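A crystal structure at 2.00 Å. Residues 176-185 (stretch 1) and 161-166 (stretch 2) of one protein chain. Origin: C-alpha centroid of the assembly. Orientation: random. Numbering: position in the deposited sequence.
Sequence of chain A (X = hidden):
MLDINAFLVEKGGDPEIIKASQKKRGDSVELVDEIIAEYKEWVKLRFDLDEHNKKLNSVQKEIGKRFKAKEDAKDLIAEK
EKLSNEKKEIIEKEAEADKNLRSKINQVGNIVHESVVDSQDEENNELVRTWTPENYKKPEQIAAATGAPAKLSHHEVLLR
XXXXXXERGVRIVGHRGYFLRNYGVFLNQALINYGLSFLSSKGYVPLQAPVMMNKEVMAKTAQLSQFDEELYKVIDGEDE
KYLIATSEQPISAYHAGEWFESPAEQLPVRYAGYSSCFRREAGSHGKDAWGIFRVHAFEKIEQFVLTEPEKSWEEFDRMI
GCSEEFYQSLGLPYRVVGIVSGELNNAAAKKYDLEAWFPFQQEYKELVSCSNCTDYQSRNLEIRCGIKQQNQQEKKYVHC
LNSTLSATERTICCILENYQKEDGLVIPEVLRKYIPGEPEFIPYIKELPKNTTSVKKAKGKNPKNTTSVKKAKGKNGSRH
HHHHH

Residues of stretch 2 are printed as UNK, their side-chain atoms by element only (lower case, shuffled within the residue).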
ATOM      1  N   ARG A 176      -8.937 -13.622   1.003  1.00 16.73           N
ATOM      2  CA  ARG A 176      -9.401 -12.378   0.380  1.00 18.91           C
ATOM      3  C   ARG A 176      -8.395 -11.746  -0.591  1.00 20.38           C
ATOM      4  O   ARG A 176      -8.684 -10.704  -1.179  1.00 20.25           O
ATOM      5  CB  ARG A 176      -9.845 -11.339   1.419  1.00 17.41           C
ATOM      6  CG  ARG A 176     -10.817 -11.885   2.469  1.00 24.66           C
ATOM      7  CD  ARG A 176     -11.303 -10.757   3.359  1.00 33.63           C
ATOM      8  NE  ARG A 176     -12.149 -11.220   4.466  1.00 36.48           N
ATOM      9  CZ  ARG A 176     -13.461 -11.403   4.376  1.00 37.87           C
ATOM     10  NH1 ARG A 176     -14.148 -11.815   5.439  1.00 47.54           N
ATOM     11  NH2 ARG A 176     -14.091 -11.184   3.224  1.00 29.63           N
ATOM     12  N   GLY A 177      -7.236 -12.369  -0.772  1.00 17.97           N
ATOM     13  CA  GLY A 177      -6.235 -11.814  -1.679  1.00 18.07           C
ATOM     14  C   GLY A 177      -6.705 -11.843  -3.118  1.00 19.23           C
ATOM     15  O   GLY A 177      -7.404 -12.762  -3.500  1.00 18.49           O
ATOM     16  N   TYR A 178      -6.311 -10.859  -3.929  1.00 17.44           N
ATOM     17  CA  TYR A 178      -6.729 -10.841  -5.330  1.00 17.25           C
ATOM     18  C   TYR A 178      -5.782 -10.049  -6.209  1.00 15.00           C
ATOM     19  O   TYR A 178      -5.111  -9.124  -5.739  1.00 16.03           O
ATOM     20  CB  TYR A 178      -8.133 -10.233  -5.484  1.00 13.58           C
ATOM     21  CG  TYR A 178      -8.216  -8.776  -5.062  1.00 16.91           C
ATOM     22  CD1 TYR A 178      -8.189  -7.751  -6.005  1.00 18.54           C
ATOM     23  CD2 TYR A 178      -8.320  -8.428  -3.719  1.00 17.25           C
ATOM     24  CE1 TYR A 178      -8.263  -6.415  -5.614  1.00 22.51           C
ATOM     25  CE2 TYR A 178      -8.399  -7.101  -3.323  1.00 17.50           C
ATOM     26  CZ  TYR A 178      -8.371  -6.101  -4.271  1.00 20.51           C
ATOM     27  OH  TYR A 178      -8.462  -4.785  -3.870  1.00 17.96           O
ATOM     28  N   PHE A 179      -5.745 -10.426  -7.484  1.00 15.28           N
ATOM     29  CA  PHE A 179      -5.196  -9.577  -8.538  1.00 14.45           C
ATOM     30  C   PHE A 179      -6.392  -9.035  -9.303  1.00 18.93           C
ATOM     31  O   PHE A 179      -7.382  -9.745  -9.453  1.00 18.38           O
ATOM     32  CB  PHE A 179      -4.395 -10.407  -9.533  1.00 14.46           C
ATOM     33  CG  PHE A 179      -3.092 -10.938  -9.005  1.00 19.11           C
ATOM     34  CD1 PHE A 179      -1.883 -10.422  -9.471  1.00 14.23           C
ATOM     35  CD2 PHE A 179      -3.067 -11.978  -8.082  1.00 19.99           C
ATOM     36  CE1 PHE A 179      -0.670 -10.916  -9.008  1.00 18.79           C
ATOM     37  CE2 PHE A 179      -1.861 -12.480  -7.612  1.00 21.74           C
ATOM     38  CZ  PHE A 179      -0.652 -11.948  -8.075  1.00 19.89           C
ATOM     39  N   LEU A 180      -6.304  -7.805  -9.814  1.00 15.02           N
ATOM     40  CA  LEU A 180      -7.264  -7.359 -10.825  1.00 16.27           C
ATOM     41  C   LEU A 180      -6.643  -7.605 -12.191  1.00 16.60           C
ATOM     42  O   LEU A 180      -5.423  -7.520 -12.329  1.00 17.02           O
ATOM     43  CB  LEU A 180      -7.592  -5.872 -10.652  1.00 15.16           C
ATOM     44  CG  LEU A 180      -8.282  -5.524  -9.332  1.00 15.03           C
ATOM     45  CD1 LEU A 180      -8.459  -4.014  -9.247  1.00 13.75           C
ATOM     46  CD2 LEU A 180      -9.644  -6.236  -9.214  1.00 13.35           C
ATOM     47  N   ARG A 181      -7.463  -7.921 -13.197  1.00 14.21           N
ATOM     48  CA  ARG A 181      -6.946  -8.260 -14.532  1.00 15.50           C
ATOM     49  C   ARG A 181      -7.723  -7.538 -15.619  1.00 15.83           C
ATOM     50  O   ARG A 181      -8.941  -7.370 -15.498  1.00 16.54           O
ATOM     51  CB  ARG A 181      -7.130  -9.760 -14.821  1.00 18.97           C
ATOM     52  CG  ARG A 181      -6.224 -10.709 -14.103  1.00 31.70           C
ATOM     53  CD  ARG A 181      -6.640 -12.157 -14.414  1.00 37.02           C
ATOM     54  NE  ARG A 181      -6.800 -12.378 -15.853  1.00 32.45           N
ATOM     55  CZ  ARG A 181      -5.848 -12.829 -16.669  1.00 32.19           C
ATOM     56  NH1 ARG A 181      -4.632 -13.129 -16.207  1.00 31.61           N
ATOM     57  NH2 ARG A 181      -6.118 -12.988 -17.955  1.00 31.96           N
ATOM     58  N   ASN A 182      -7.037  -7.146 -16.693  1.00 19.62           N
ATOM     59  CA  ASN A 182      -7.734  -6.612 -17.858  1.00 21.40           C
ATOM     60  C   ASN A 182      -8.693  -5.498 -17.457  1.00 19.31           C
ATOM     61  O   ASN A 182      -8.295  -4.511 -16.837  1.00 18.10           O
ATOM     62  CB  ASN A 182      -8.534  -7.725 -18.551  1.00 23.73           C
ATOM     63  CG  ASN A 182      -7.649  -8.794 -19.158  1.00 34.57           C
ATOM     64  OD1 ASN A 182      -6.712  -8.481 -19.881  1.00 36.04           O
ATOM     65  ND2 ASN A 182      -7.952 -10.073 -18.874  1.00 36.78           N
ATOM     66  N   TYR A 183      -9.965  -5.661 -17.802  1.00 16.67           N
ATOM     67  CA  TYR A 183     -10.936  -4.607 -17.530  1.00 18.21           C
ATOM     68  C   TYR A 183     -11.220  -4.405 -16.044  1.00 17.50           C
ATOM     69  O   TYR A 183     -11.791  -3.385 -15.654  1.00 16.93           O
ATOM     70  CB  TYR A 183     -12.232  -4.815 -18.327  1.00 18.04           C
ATOM     71  CG  TYR A 183     -12.057  -4.518 -19.795  1.00 21.51           C
ATOM     72  CD1 TYR A 183     -12.015  -5.544 -20.733  1.00 24.83           C
ATOM     73  CD2 TYR A 183     -11.900  -3.214 -20.242  1.00 22.54           C
ATOM     74  CE1 TYR A 183     -11.838  -5.271 -22.084  1.00 30.10           C
ATOM     75  CE2 TYR A 183     -11.712  -2.931 -21.584  1.00 24.02           C
ATOM     76  CZ  TYR A 183     -11.689  -3.962 -22.497  1.00 34.41           C
ATOM     77  OH  TYR A 183     -11.513  -3.680 -23.828  1.00 37.74           O
ATOM     78  N   GLY A 184     -10.844  -5.381 -15.224  1.00 15.33           N
ATOM     79  CA  GLY A 184     -10.883  -5.203 -13.787  1.00 17.06           C
ATOM     80  C   GLY A 184      -9.985  -4.046 -13.389  1.00 21.96           C
ATOM     81  O   GLY A 184     -10.376  -3.204 -12.585  1.00 15.07           O
ATOM     82  N   VAL A 185      -8.780  -4.004 -13.960  1.00 17.88           N
ATOM     83  CA  VAL A 185      -7.843  -2.911 -13.697  1.00 17.55           C
ATOM     84  C   VAL A 185      -8.399  -1.615 -14.269  1.00 18.98           C
ATOM     85  O   VAL A 185      -8.398  -0.597 -13.590  1.00 13.93           O
ATOM     86  CB  VAL A 185      -6.448  -3.168 -14.316  1.00 14.46           C
ATOM     87  CG1 VAL A 185      -5.493  -1.977 -14.006  1.00 12.28           C
ATOM     88  CG2 VAL A 185      -5.845  -4.501 -13.813  1.00 11.21           C
ATOM     89  N   UNK A 161     -15.877 -12.214 -16.822  1.00 20.09           N
ATOM     90  CA  UNK A 161     -15.191 -11.172 -17.582  1.00 21.74           C
ATOM     91  C   UNK A 161     -13.674 -11.366 -17.591  1.00 26.18           C
ATOM     92  O   UNK A 161     -12.950 -10.637 -18.268  1.00 23.59           O
ATOM     93  c   UNK A 161     -16.969  -9.306 -17.188  1.00 25.70           C
ATOM     94  c   UNK A 161     -17.290  -9.128 -18.669  1.00 27.64           C
ATOM     95  c   UNK A 161     -15.522  -9.784 -17.014  1.00 20.62           C
ATOM     96  c   UNK A 161     -17.227  -8.012 -16.414  1.00 19.43           C
ATOM     97  N   UNK A 162     -13.201 -12.352 -16.837  1.00 23.58           N
ATOM     98  CA  UNK A 162     -11.771 -12.522 -16.608  1.00 20.18           C
ATOM     99  C   UNK A 162     -11.190 -11.206 -16.070  1.00 23.74           C
ATOM    100  O   UNK A 162     -10.164 -10.732 -16.550  1.00 22.35           O
ATOM    101  o   UNK A 162      -9.354 -13.929 -16.553  1.00 29.25           O
ATOM    102  c   UNK A 162     -11.056 -12.919 -17.901  1.00 23.70           C
ATOM    103  o   UNK A 162      -8.804 -13.274 -18.588  1.00 40.23           O
ATOM    104  c   UNK A 162      -9.636 -13.408 -17.661  1.00 34.67           C
ATOM    105  N   UNK A 163     -11.859 -10.619 -15.081  1.00 18.98           N
ATOM    106  CA  UNK A 163     -11.465  -9.315 -14.572  1.00 22.03           C
ATOM    107  C   UNK A 163     -10.767  -9.344 -13.227  1.00 15.71           C
ATOM    108  O   UNK A 163     -10.389  -8.307 -12.686  1.00 14.87           O
ATOM    109  N   UNK A 164     -10.633 -10.529 -12.645  1.00 17.40           N
ATOM    110  CA  UNK A 164      -9.846 -10.655 -11.421  1.00 18.40           C
ATOM    111  C   UNK A 164      -9.455 -12.097 -11.222  1.00 21.77           C
ATOM    112  O   UNK A 164      -9.953 -12.974 -11.928  1.00 18.77           O
ATOM    113  c   UNK A 164     -10.573 -10.075 -10.195  1.00 19.40           C
ATOM    114  c   UNK A 164     -11.371 -11.066  -8.021  1.00 19.38           C
ATOM    115  o   UNK A 164     -13.908 -13.530  -7.110  1.00 28.76           O
ATOM    116  c   UNK A 164     -11.462 -11.017  -9.406  1.00 20.97           C
ATOM    117  c   UNK A 164     -12.182 -11.904  -7.267  1.00 20.58           C
ATOM    118  c   UNK A 164     -12.419 -11.822 -10.030  1.00 18.81           C
ATOM    119  c   UNK A 164     -13.116 -12.703  -7.891  1.00 21.31           C
ATOM    120  c   UNK A 164     -13.249 -12.670  -9.274  1.00 19.35           C
ATOM    121  N   UNK A 165      -8.539 -12.330 -10.288  1.00 14.98           N
ATOM    122  CA  UNK A 165      -8.038 -13.664 -10.028  1.00 19.82           C
ATOM    123  C   UNK A 165      -7.968 -13.919  -8.527  1.00 23.07           C
ATOM    124  O   UNK A 165      -6.963 -13.608  -7.879  1.00 24.63           O
ATOM    125  o   UNK A 165      -6.650 -16.137 -10.024  1.00 22.35           O
ATOM    126  o   UNK A 165      -5.652 -15.560 -11.910  1.00 28.78           O
ATOM    127  c   UNK A 165      -6.287 -15.280 -10.871  1.00 28.46           C
ATOM    128  c   UNK A 165      -6.645 -13.829 -10.638  1.00 23.26           C
ATOM    129  N   UNK A 166      -9.041 -14.476  -7.959  1.00 17.13           N
ATOM    130  CA  UNK A 166      -9.021 -14.767  -6.525  1.00 18.39           C
ATOM    131  C   UNK A 166      -8.195 -16.007  -6.201  1.00 24.02           C
ATOM    132  O   UNK A 166      -7.668 -16.122  -5.096  1.00 21.29           O
ATOM    133  c   UNK A 166     -11.083 -15.543  -7.495  1.00 19.33           C
ATOM    134  c   UNK A 166     -10.350 -14.762  -8.580  1.00 16.65           C
ATOM    135  c   UNK A 166     -10.500 -15.026  -6.193  1.00 19.51           C
TER

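Position 161 carries four side-chain carbons, forked at the second, with no heteroatom. The CA-to-CB bond points toward stretch 1, yet the nearest approach of the side chain is 6.1 Å, from CB of position 161 to CB of Tyr183, so it makes no contact there. A chain that forks at its second carbon is leucine, Leu161.

At position 162 there are two carbons, the second carrying two oxygens, a short carboxylate. Its end comes nearer to stretch 1 than its CA-to-CB direction would suggest, and there it meets the guanidinium of Arg181 edge-on, one carboxylate oxygen of position 162 lying 2.8 Å from NH2 of Arg181. The backbone takes part as well, because ND2 of Asn182 donates to O of position 162 at 3.3 Å, nearly in line. The residue is aspartate, Asp162. The oxygen nearest NH2 is OD2, which closes a salt bridge, while NE of Arg181 adds a weak hydrogen bond to OD1 of Asp162 at 3.1 Å. The positive phi of this residue belongs to a Schellman motif, which ends the preceding helix.

Position 163 has no side-chain atoms. Its backbone lies close against stretch 1: N of Arg181 donates to O of position 163 at 3.0 Å, and the same oxygen receives a CA-H...O contact from CA of Gly184 at 3.3 Å. The residue is glycine, Gly163. A CB on Gly184 would lie 1.9 Å from O of Gly163, so the approach depends on the bare backbone of Gly184.

Position 164 shows one carbon leading to a six-carbon ring that bears one oxygen. CD2 of Leu180 packs 4.1 Å from CB of position 164, on the same face of the sheet, and CB of Tyr178 approaches the ring edge. This is tyrosine, Tyr164, with CD1 4.2 Å from CB of Tyr178.

The side chain at position 165 again has two carbons, the second with two oxygens. CB of position 165 lies 4.1 Å from CD of Arg181. N of position 165 donates to O of Phe179 at 3.0 Å; the return bond, from N of Phe179 to O of position 165, is weak at 3.4 Å. The residue is aspartate, Asp165, whose carboxylate caps a backbone N just past the stretch.

At position 166 three carbons close a ring onto the backbone N. The CA-to-CB bond points away from stretch 1; the nearest approach of the ring is 4.7 Å, from CB of position 166 to O of Gly177. The residue is proline, Pro166.

The contact buries 495 Å², both sides summed, and combines a short antiparallel backbone pairing with a polar anchor. Tyr164 and Leu180 pair without hydrogen bonds to each other, while backbone bonds flank them at Gly163 and Asp165. Beyond the pairing, Arg181 and Asn182 both hold Asp162, one through its carboxylate and the other through its carbonyl.

Stretch 2 161-166: LDGYDP
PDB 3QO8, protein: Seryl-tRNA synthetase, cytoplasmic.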